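Local coordinates for endo-beta-N-acetylglucosaminidase F1 (Bacteroides thetaiotaomicron VPI-5482, PDB 6TCV), which probably cleaves the chitobiose core of high-mannose N-glycans, hydrolysing the bond between the two N-acetylglucosamines, and is caught here with a Man9GlcNAc2-Asn substrate, at residues 169-174 and 400-405; 196-201 and 241-246; 351-356 and 369-374. The protein carries 2 engineered substitutions. All blocks are in the same frame, centred on the assembly; numbering follows the deposited sequence. Where two conformers were deposited one is given.

Contact 1: residues 169-174 and 400-405. With NAG (2-acetamido-2-deoxy-beta-D-glucopyranose), chain B.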
loop_
_atom_site.group_PDB
_atom_site.type_symbol
_atom_site.label_atom_id
_atom_site.label_comp_id
_atom_site.label_asym_id
_atom_site.label_seq_id
_atom_site.Cartn_x
_atom_site.Cartn_y
_atom_site.Cartn_z
ATOM N N GLN A 169 0.525 8.610 -8.833
ATOM C CA GLN A 169 1.602 8.002 -8.047
ATOM C C GLN A 169 2.041 6.707 -8.709
ATOM O O GLN A 169 1.272 6.046 -9.421
ATOM C CB GLN A 169 1.160 7.762 -6.624
ATOM C CG GLN A 169 0.873 9.085 -5.903
ATOM C CD GLN A 169 0.361 8.854 -4.525
ATOM O OE1 GLN A 169 -0.853 8.704 -4.289
ATOM N NE2 GLN A 169 1.263 8.783 -3.581
ATOM N N GLY A 170 3.291 6.322 -8.448
ATOM C CA GLY A 170 3.870 5.126 -9.017
ATOM C C GLY A 170 3.861 3.918 -8.086
ATOM O O GLY A 170 4.042 4.046 -6.877
ATOM N N TYR A 171 3.678 2.739 -8.666
ATOM C CA TYR A 171 3.599 1.447 -7.962
ATOM C C TYR A 171 4.475 0.457 -8.708
ATOM O O TYR A 171 4.170 0.114 -9.855
ATOM C CB TYR A 171 2.136 1.018 -7.950
ATOM C CG TYR A 171 1.803 -0.174 -7.067
ATOM C CD1 TYR A 171 2.129 -1.465 -7.421
ATOM C CD2 TYR A 171 1.115 0.014 -5.890
ATOM C CE1 TYR A 171 1.808 -2.552 -6.599
ATOM C CE2 TYR A 171 0.771 -1.088 -5.074
ATOM C CZ TYR A 171 1.140 -2.325 -5.448
ATOM O OH TYR A 171 0.812 -3.440 -4.675
ATOM N N LEU A 172 5.558 -0.017 -8.082
ATOM C CA LEU A 172 6.579 -0.785 -8.778
ATOM C C LEU A 172 6.831 -2.123 -8.096
ATOM O O LEU A 172 7.202 -2.156 -6.928
ATOM C CB LEU A 172 7.894 0.024 -8.794
ATOM C CG LEU A 172 9.022 -0.596 -9.606
ATOM C CD1 LEU A 172 8.636 -0.677 -11.064
ATOM C CD2 LEU A 172 10.287 0.263 -9.435
ATOM N N PHE A 173 6.771 -3.199 -8.853
ATOM C CA PHE A 173 7.162 -4.517 -8.356
ATOM C C PHE A 173 8.589 -4.834 -8.743
ATOM O O PHE A 173 8.947 -4.731 -9.912
ATOM C CB PHE A 173 6.318 -5.632 -8.978
ATOM C CG PHE A 173 4.865 -5.674 -8.629
ATOM C CD1 PHE A 173 3.940 -4.908 -9.324
ATOM C CD2 PHE A 173 4.378 -6.615 -7.698
ATOM C CE1 PHE A 173 2.579 -5.054 -9.102
ATOM C CE2 PHE A 173 3.007 -6.698 -7.446
ATOM C CZ PHE A 173 2.114 -5.902 -8.149
ATOM N N PHE A 174 9.399 -5.273 -7.771
ATOM C CA PHE A 174 10.707 -5.863 -8.047
ATOM C C PHE A 174 10.644 -7.375 -7.936
ATOM O O PHE A 174 10.143 -7.915 -6.937
ATOM C CB PHE A 174 11.743 -5.400 -7.032
ATOM C CG PHE A 174 12.188 -4.018 -7.250
ATOM C CD1 PHE A 174 13.143 -3.728 -8.170
ATOM C CD2 PHE A 174 11.568 -2.962 -6.582
ATOM C CE1 PHE A 174 13.529 -2.389 -8.412
ATOM C CE2 PHE A 174 11.964 -1.623 -6.845
ATOM C CZ PHE A 174 12.915 -1.368 -7.733
ATOM N N TRP A 400 -2.897 5.880 -10.201
ATOM C CA TRP A 400 -1.648 5.099 -10.166
ATOM C C TRP A 400 -1.207 4.685 -11.555
ATOM O O TRP A 400 -2.041 4.415 -12.437
ATOM C CB TRP A 400 -1.835 3.822 -9.266
ATOM C CG TRP A 400 -2.136 4.204 -7.856
ATOM C CD1 TRP A 400 -3.338 4.499 -7.304
ATOM C CD2 TRP A 400 -1.169 4.419 -6.803
ATOM N NE1 TRP A 400 -3.189 4.923 -5.995
ATOM C CE2 TRP A 400 -1.857 4.869 -5.680
ATOM C CE3 TRP A 400 0.221 4.258 -6.726
ATOM C CZ2 TRP A 400 -1.222 5.194 -4.492
ATOM C CZ3 TRP A 400 0.839 4.566 -5.534
ATOM C CH2 TRP A 400 0.138 5.011 -4.460
ATOM N N PHE A 401 0.097 4.543 -11.707
ATOM C CA PHE A 401 0.690 3.794 -12.799
ATOM C C PHE A 401 1.551 2.689 -12.201
ATOM O O PHE A 401 2.255 2.924 -11.212
ATOM C CB PHE A 401 1.519 4.699 -13.773
ATOM C CG PHE A 401 2.527 5.572 -13.099
ATOM C CD1 PHE A 401 2.182 6.820 -12.616
ATOM C CD2 PHE A 401 3.847 5.162 -12.964
ATOM C CE1 PHE A 401 3.112 7.604 -11.968
ATOM C CE2 PHE A 401 4.785 5.968 -12.344
ATOM C CZ PHE A 401 4.422 7.181 -11.836
ATOM N N MET A 402 1.487 1.499 -12.787
ATOM C CA MET A 402 2.170 0.315 -12.248
ATOM C C MET A 402 3.250 -0.122 -13.221
ATOM O O MET A 402 3.068 -0.052 -14.446
ATOM C CB MET A 402 1.183 -0.775 -11.928
ATOM C CG MET A 402 1.780 -2.054 -11.344
ATOM S SD MET A 402 2.365 -3.271 -12.569
ATOM C CE MET A 402 0.949 -4.405 -12.521
ATOM N N GLY A 403 4.362 -0.577 -12.647
ATOM C CA GLY A 403 5.442 -1.200 -13.390
ATOM C C GLY A 403 5.887 -2.465 -12.686
ATOM O O GLY A 403 5.706 -2.627 -11.476
ATOM N N PHE A 404 6.393 -3.402 -13.474
ATOM C CA PHE A 404 6.785 -4.746 -13.018
ATOM C C PHE A 404 8.110 -5.200 -13.571
ATOM O O PHE A 404 8.292 -5.211 -14.796
ATOM C CB PHE A 404 5.658 -5.719 -13.365
ATOM C CG PHE A 404 5.875 -7.133 -12.899
ATOM C CD1 PHE A 404 6.554 -8.042 -13.724
ATOM C CD2 PHE A 404 5.454 -7.582 -11.662
ATOM C CE1 PHE A 404 6.788 -9.321 -13.308
ATOM C CE2 PHE A 404 5.706 -8.861 -11.246
ATOM C CZ PHE A 404 6.385 -9.767 -12.042
ATOM N N ALA A 405 9.032 -5.598 -12.702
ATOM C CA ALA A 405 10.270 -6.317 -13.007
ATOM C C ALA A 405 11.243 -5.442 -13.794
ATOM O O ALA A 405 11.829 -5.937 -14.758
ATOM C CB ALA A 405 9.973 -7.640 -13.700
HETATM C C1 NAG B . 1.979 -12.320 -13.816
HETATM C C2 NAG B . 2.514 -12.270 -12.397
HETATM C C3 NAG B . 3.910 -12.874 -12.229
HETATM C C4 NAG B . 4.513 -13.200 -13.581
HETATM C C5 NAG B . 4.315 -12.004 -14.493
HETATM C C6 NAG B . 5.011 -12.126 -15.842
HETATM C C7 NAG B . 1.945 -10.557 -10.722
HETATM C C8 NAG B . 1.949 -9.070 -10.421
HETATM N N2 NAG B . 2.468 -10.908 -11.893
HETATM O O3 NAG B . 3.822 -14.065 -11.441
HETATM O O4 NAG B . 5.920 -13.423 -13.389
HETATM O O5 NAG B . 2.914 -11.825 -14.782
HETATM O O6 NAG B . 4.676 -11.052 -16.660
HETATM O O7 NAG B . 1.472 -11.396 -9.945
#
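The six-membered ring of the W400 indole lies over the side chain of Q169, with Q169 CB only 3.6 Å from the ring centroid in a CH-pi contact. W400 CG is turned anti to its own carbonyl carbon (chi1 -62°), which swings the indole across to the neighbouring strand. The Q169 amide continues over the same ring system at an oblique 29° to it, and its NE2 is tied to D197. On the opposite side of the sheet F401 does much the same to G170: G170 CA sits over the ring face, 3.7 Å from the F401 centroid. G170 has no side chain, and the F401 ring lies flat against its CA.

Five backbone bonds join the strands in parallel register, from F401 N to Q169 O at 3.0 Å through to A405 N and F173 O at 2.9 Å. Further along, M402 presents CG and SD to the edge of the F173 ring in a Met-aromatic contact, the sulfur 5.0 Å from the centroid. F404 comes to F173 obliquely, CD2 of F404 lying 3.4 Å from CB of F173, with the two ring planes 57° apart. Both phenyl groups then meet the sugar: the acetamido methyl C8 of NAG in chain B lies over one face of F173, and F404 CE1 lies 3.8 Å from C5 of the same sugar. Y171 points into the interior, where its OH bonds to T326. Strands 169-175 and 400-404 are the first and last of a beta/alpha barrel, so this pairing is the seam that closes it. Aromatic side chains under the N-acetylglucosamine at the C-terminal strand ends are consistent with the substrate site of a family 18 glycoside hydrolase.

Contact 2: residues 196-201 and 241-246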
loop_
_atom_site.group_PDB
_atom_site.type_symbol
_atom_site.label_atom_id
_atom_site.label_comp_id
_atom_site.label_asym_id
_atom_site.label_seq_id
_atom_site.Cartn_x
_atom_site.Cartn_y
_atom_site.Cartn_z
ATOM N N TRP A 196 8.798 6.456 -7.851
ATOM C CA TRP A 196 7.984 5.312 -7.414
ATOM C C TRP A 196 7.610 5.447 -5.946
ATOM O O TRP A 196 8.364 5.123 -5.034
ATOM C CB TRP A 196 8.701 3.994 -7.665
ATOM C CG TRP A 196 9.021 3.766 -9.096
ATOM C CD1 TRP A 196 10.251 3.883 -9.680
ATOM C CD2 TRP A 196 8.110 3.413 -10.158
ATOM N NE1 TRP A 196 10.156 3.615 -11.032
ATOM C CE2 TRP A 196 8.859 3.317 -11.347
ATOM C CE3 TRP A 196 6.741 3.135 -10.224
ATOM C CZ2 TRP A 196 8.297 2.987 -12.552
ATOM C CZ3 TRP A 196 6.196 2.774 -11.429
ATOM C CH2 TRP A 196 6.960 2.711 -12.569
ATOM N N ASP A 197 6.376 5.893 -5.708
ATOM C CA ASP A 197 5.848 6.125 -4.359
ATOM C C ASP A 197 5.753 4.833 -3.558
ATOM O O ASP A 197 5.903 4.854 -2.335
ATOM C CB ASP A 197 4.427 6.716 -4.460
ATOM C CG ASP A 197 4.387 8.032 -5.191
ATOM O OD1 ASP A 197 4.593 8.053 -6.414
ATOM O OD2 ASP A 197 4.119 9.065 -4.508
ATOM N N VAL A 198 5.418 3.724 -4.230
ATOM C CA VAL A 198 5.187 2.421 -3.596
ATOM C C VAL A 198 5.947 1.354 -4.359
ATOM O O VAL A 198 5.903 1.338 -5.593
ATOM C CB VAL A 198 3.681 2.094 -3.581
ATOM C CG1 VAL A 198 3.439 0.705 -3.026
ATOM C CG2 VAL A 198 2.904 3.163 -2.824
ATOM N N VAL A 199 6.665 0.497 -3.636
ATOM C CA VAL A 199 7.369 -0.633 -4.237
ATOM C C VAL A 199 7.000 -1.919 -3.536
ATOM O O VAL A 199 6.655 -1.898 -2.355
ATOM C CB VAL A 199 8.888 -0.414 -4.250
ATOM C CG1 VAL A 199 9.279 0.921 -4.908
ATOM C CG2 VAL A 199 9.483 -0.536 -2.884
ATOM N N VAL A 200 6.983 -3.002 -4.295
ATOM C CA VAL A 200 6.622 -4.325 -3.808
ATOM C C VAL A 200 7.798 -5.272 -3.928
ATOM O O VAL A 200 8.423 -5.390 -4.997
ATOM C CB VAL A 200 5.415 -4.874 -4.570
ATOM C CG1 VAL A 200 5.031 -6.258 -4.061
ATOM C CG2 VAL A 200 4.235 -3.947 -4.475
ATOM N N LEU A 201 8.062 -6.007 -2.847
ATOM C CA LEU A 201 9.029 -7.101 -2.850
ATOM C C LEU A 201 8.327 -8.351 -3.340
ATOM O O LEU A 201 7.594 -9.003 -2.578
ATOM C CB LEU A 201 9.597 -7.290 -1.454
ATOM C CG LEU A 201 10.062 -6.005 -0.775
ATOM C CD1 LEU A 201 10.559 -6.327 0.647
ATOM C CD2 LEU A 201 11.107 -5.243 -1.575
ATOM N N GLY A 241 10.775 8.186 2.025
ATOM C CA GLY A 241 9.352 8.336 1.828
ATOM C C GLY A 241 8.730 7.292 0.945
ATOM O O GLY A 241 7.519 7.359 0.699
ATOM N N VAL A 242 9.500 6.339 0.431
ATOM C CA VAL A 242 8.940 5.268 -0.399
ATOM C C VAL A 242 8.255 4.258 0.529
ATOM O O VAL A 242 8.804 3.890 1.584
ATOM C CB VAL A 242 10.066 4.572 -1.182
ATOM C CG1 VAL A 242 9.563 3.405 -1.995
ATOM C CG2 VAL A 242 10.783 5.552 -2.093
ATOM N N LYS A 243 7.079 3.787 0.127
ATOM C CA LYS A 243 6.400 2.747 0.893
ATOM C C LYS A 243 6.787 1.386 0.339
ATOM O O LYS A 243 6.584 1.120 -0.861
ATOM C CB LYS A 243 4.889 2.926 0.811
ATOM C CG LYS A 243 4.397 4.211 1.442
ATOM C CD LYS A 243 2.886 4.304 1.369
ATOM C CE LYS A 243 2.362 5.425 2.257
ATOM N NZ LYS A 243 2.901 6.723 1.849
ATOM N N VAL A 244 7.304 0.515 1.223
ATOM C CA VAL A 244 7.817 -0.798 0.852
ATOM C C VAL A 244 6.808 -1.840 1.299
ATOM O O VAL A 244 6.561 -1.991 2.503
ATOM C CB VAL A 244 9.198 -1.068 1.442
ATOM C CG1 VAL A 244 9.647 -2.489 1.091
ATOM C CG2 VAL A 244 10.205 -0.047 0.951
ATOM N N LEU A 245 6.227 -2.566 0.350
ATOM C CA LEU A 245 5.219 -3.574 0.636
ATOM C C LEU A 245 5.814 -4.956 0.447
ATOM O O LEU A 245 6.611 -5.195 -0.463
ATOM C CB LEU A 245 4.014 -3.468 -0.298
ATOM C CG LEU A 245 3.400 -2.092 -0.494
ATOM C CD1 LEU A 245 2.120 -2.151 -1.287
ATOM C CD2 LEU A 245 3.150 -1.392 0.826
ATOM N N LEU A 246 5.350 -5.906 1.261
ATOM C CA LEU A 246 5.667 -7.311 1.033
ATOM C C LEU A 246 4.677 -7.862 0.017
ATOM O O LEU A 246 3.457 -7.745 0.194
ATOM C CB LEU A 246 5.564 -8.090 2.341
ATOM C CG LEU A 246 6.025 -9.568 2.278
ATOM C CD1 LEU A 246 7.501 -9.661 1.890
ATOM C CD2 LEU A 246 5.732 -10.230 3.618
#
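L201 starts at CB beside L245 O, with CG 3.6 Å from that oxygen; CG and both methyls then reach V244 CG1, CD1 at 4.0 Å. Beyond this pair L234 touches L201. Cutting L201 back to an alanine is likely to open a gap beside V244 CG1 and remove the apolar contact with L234.

The backbones underneath are consecutive parallel strands of the beta/alpha barrel, joined by four bonds from K243 N to D197 O at 2.9 Å up to L201 N and L245 O. The outer face carries V199, V244 and L246 along with L201. V242, just before its strand, is met by V199: CG1 of V199 lies 3.8 Å from CG1 of V242, the two valines crossing at about a right angle, and helix 235-238 covers V242 and V244 through L237. On the inner face L245 sends CD1 to V198 CG1, 3.6 Å away; V198 holds that methyl anti to its backbone N (chi1 176°), toward the incoming leucine. K243 starts on this face too, but in the conformer given its amine reaches E38 of strand 34-39 in a salt bridge.

Contact 3: residues 351-356 and 369-374. With NAG (2-acetamido-2-deoxy-beta-D-glucopyranose), chain B; NAG (2-acetamido-2-deoxy-beta-D-glucopyranose), chain C.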
loop_
_atom_site.group_PDB
_atom_site.type_symbol
_atom_site.label_atom_id
_atom_site.label_comp_id
_atom_site.label_asym_id
_atom_site.label_seq_id
_atom_site.Cartn_x
_atom_site.Cartn_y
_atom_site.Cartn_z
ATOM N N VAL A 351 -5.557 -0.910 -6.176
ATOM C CA VAL A 351 -5.728 -2.091 -7.027
ATOM C C VAL A 351 -4.991 -1.823 -8.339
ATOM O O VAL A 351 -5.155 -0.770 -8.976
ATOM C CB VAL A 351 -7.205 -2.497 -7.222
ATOM C CG1 VAL A 351 -8.088 -1.378 -7.721
ATOM C CG2 VAL A 351 -7.308 -3.728 -8.146
ATOM N N VAL A 352 -4.166 -2.779 -8.753
ATOM C CA VAL A 352 -3.405 -2.692 -9.995
ATOM C C VAL A 352 -3.828 -3.824 -10.911
ATOM O O VAL A 352 -3.964 -4.979 -10.458
ATOM C CB VAL A 352 -1.866 -2.634 -9.733
ATOM C CG1 VAL A 352 -1.522 -1.421 -8.882
ATOM C CG2 VAL A 352 -1.307 -3.923 -9.094
ATOM N N ALA A 353 -3.880 -3.541 -12.215
ATOM C CA ALA A 353 -4.437 -4.493 -13.150
ATOM C C ALA A 353 -3.332 -5.145 -13.952
ATOM O O ALA A 353 -2.171 -4.764 -13.874
ATOM C CB ALA A 353 -5.365 -3.742 -14.123
ATOM N N ASN A 354 -3.694 -6.174 -14.698
ATOM C CA ASN A 354 -2.758 -6.876 -15.578
ATOM C C ASN A 354 -2.220 -5.919 -16.654
ATOM O O ASN A 354 -2.846 -4.911 -17.034
ATOM C CB ASN A 354 -3.416 -8.110 -16.197
ATOM C CG ASN A 354 -2.397 -9.013 -16.835
ATOM O OD1 ASN A 354 -1.315 -9.127 -16.265
ATOM N ND2 ASN A 354 -2.712 -9.672 -17.904
ATOM N N TYR A 355 -1.027 -6.275 -17.154
ATOM C CA TYR A 355 -0.353 -5.485 -18.172
ATOM C C TYR A 355 -1.306 -5.313 -19.358
ATOM O O TYR A 355 -1.859 -6.287 -19.876
ATOM C CB TYR A 355 0.969 -6.196 -18.591
ATOM C CG TYR A 355 1.647 -6.744 -17.349
ATOM C CD1 TYR A 355 2.254 -5.929 -16.402
ATOM C CD2 TYR A 355 1.627 -8.135 -17.083
ATOM C CE1 TYR A 355 2.780 -6.506 -15.211
ATOM C CE2 TYR A 355 2.113 -8.655 -15.925
ATOM C CZ TYR A 355 2.708 -7.875 -15.027
ATOM O OH TYR A 355 3.190 -8.500 -13.876
ATOM N N GLY A 356 -1.479 -4.068 -19.810
ATOM C CA GLY A 356 -2.347 -3.751 -20.919
ATOM C C GLY A 356 -3.751 -3.365 -20.541
ATOM O O GLY A 356 -4.530 -2.979 -21.426
ATOM N N GLN A 369 -8.027 5.074 -6.647
ATOM C CA GLN A 369 -7.421 3.881 -6.047
ATOM C C GLN A 369 -6.946 2.899 -7.091
ATOM O O GLN A 369 -6.506 1.786 -6.727
ATOM C CB GLN A 369 -8.402 3.204 -5.098
ATOM C CG GLN A 369 -8.654 3.958 -3.805
ATOM C CD GLN A 369 -9.690 5.048 -3.949
ATOM O OE1 GLN A 369 -10.828 4.748 -4.292
ATOM N NE2 GLN A 369 -9.336 6.273 -3.599
ATOM N N CYS A 370 -6.976 3.263 -8.368
ATOM C CA CYS A 370 -6.748 2.332 -9.465
ATOM C C CYS A 370 -5.583 2.725 -10.358
ATOM O O CYS A 370 -5.318 3.900 -10.586
ATOM C CB CYS A 370 -7.983 2.278 -10.384
ATOM S SG CYS A 370 -9.482 1.652 -9.596
ATOM N N SER A 371 -4.895 1.706 -10.879
ATOM C CA SER A 371 -3.917 1.903 -11.941
ATOM C C SER A 371 -4.570 2.185 -13.287
ATOM O O SER A 371 -5.550 1.547 -13.654
ATOM C CB SER A 371 -3.035 0.653 -12.056
ATOM O OG SER A 371 -3.714 -0.497 -12.430
ATOM N N GLY A 372 -3.994 3.110 -14.038
ATOM C CA GLY A 372 -4.413 3.398 -15.409
ATOM C C GLY A 372 -3.528 2.776 -16.478
ATOM O O GLY A 372 -3.880 2.776 -17.663
ATOM N N ILE A 373 -2.379 2.240 -16.072
ATOM C CA ILE A 373 -1.437 1.553 -16.954
ATOM C C ILE A 373 -0.674 0.585 -16.067
ATOM O O ILE A 373 -0.408 0.867 -14.901
ATOM C CB ILE A 373 -0.491 2.534 -17.684
ATOM C CG1 ILE A 373 0.279 1.803 -18.794
ATOM C CG2 ILE A 373 0.433 3.264 -16.683
ATOM C CD1 ILE A 373 1.271 2.764 -19.496
ATOM N N SER A 374 -0.329 -0.559 -16.629
ATOM C CA SER A 374 0.554 -1.561 -16.034
ATOM C C SER A 374 1.581 -1.956 -17.075
ATOM O O SER A 374 1.265 -2.654 -18.048
ATOM C CB SER A 374 -0.222 -2.798 -15.531
ATOM O OG SER A 374 -1.094 -2.347 -14.447
HETATM C C1 NAG B . 1.979 -12.320 -13.816
HETATM C C2 NAG B . 2.514 -12.270 -12.397
HETATM C C3 NAG B . 3.910 -12.874 -12.229
HETATM C C4 NAG B . 4.513 -13.200 -13.581
HETATM C C5 NAG B . 4.315 -12.004 -14.493
HETATM C C6 NAG B . 5.011 -12.126 -15.842
HETATM C C7 NAG B . 1.945 -10.557 -10.722
HETATM C C8 NAG B . 1.949 -9.070 -10.421
HETATM N N2 NAG B . 2.468 -10.908 -11.893
HETATM O O3 NAG B . 3.822 -14.065 -11.441
HETATM O O4 NAG B . 5.920 -13.423 -13.389
HETATM O O5 NAG B . 2.914 -11.825 -14.782
HETATM O O6 NAG B . 4.676 -11.052 -16.660
HETATM O O7 NAG B . 1.472 -11.396 -9.945
HETATM C C1 NAG C . -0.461 -15.508 -17.156
HETATM C C2 NAG C . 0.946 -15.966 -16.855
HETATM C C3 NAG C . 1.386 -15.474 -15.482
HETATM C C4 NAG C . 1.166 -13.978 -15.404
HETATM C C5 NAG C . -0.308 -13.700 -15.630
HETATM C C6 NAG C . -0.733 -12.266 -15.428
HETATM C C7 NAG C . 1.383 -18.153 -17.869
HETATM C C8 NAG C . 1.182 -19.644 -17.722
HETATM N N2 NAG C . 0.990 -17.427 -16.853
HETATM O O3 NAG C . 2.751 -15.842 -15.306
HETATM O O4 NAG C . 1.591 -13.641 -14.071
HETATM O O5 NAG C . -0.600 -14.098 -16.972
HETATM O O6 NAG C . 0.096 -11.428 -16.268
HETATM O O7 NAG C . 1.874 -17.650 -18.874
HETATM O O HOH W 1 -1.190 -1.200 -19.337
#
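S371 holds its OG between its own backbone N and carbonyl carbon (chi1 64°), while S374 turns OG anti to its carbonyl carbon (chi1 -64°), and the two hydroxyls thereby converge on the single residue A353. A353 N donates to S371 OG at 3.1 Å, and S374 OG donates to A353 O at 2.7 Å. This second bond reaches the carbonyl from above, 42° out of its plane, not along a lone pair. The serines do here what backbone groups do between regular strands. Ordinary pairing is confined to the start, where V351 N bonds to Q369 O and S371 N to V351 O about a single bridge between V351 and C370, and CG1 of V351 rests on the C370 sulfur, SG, at 3.8 Å. After that the 369-374 chain turns a corner at G372, and the backbones part until S374.

There Y355 heads away from the other segment, but its CB still comes within 3.6 Å of S374 O, an atom that lies near the plane of the tyrosine ring at its edge. One water accepts from both G356 N and S374 N and so bridges the segments. The far end of the loop belongs to the substrate: Y355 OH accepts from the acetamido N2 of NAG in chain B at 3.2 Å, and N354 OD1 accepts from O6 of NAG in chain C at 2.7 Å. Adjacent residues thus hold the two linked sugars, on either side of the bond such an enzyme would be expected to cut. Behind them strand 350-353 pairs with strand 324-329, which backs V351 and V352, whereas strand 371-376 pairs with strand 400-404, whose M402 touches V352, Y355 and S374, and helix 387-396 packs on I373.

All three contacts join strands of one barrel, and all are largely buried. Contacts 1 and 2 adjoin: strand 169-175 hydrogen-bonds to strand 198-209 through L172, with V198 and V200 as its partners. Contact 3 meets contact 1 from the other side, W400 O and M402 N bonding to G372 N and I373 O. Contacts 2 and 3 do not touch. Their chemistry follows position. Contact 2 is aliphatic and away from the sugars, contact 1 is aromatic and reaches NAG of chain B at one end, and contact 3, which includes exposed G356, keeps only two backbone-to-backbone bonds between its segments, adds serine hydroxyls and a water, and grips both sugars by polar bonds.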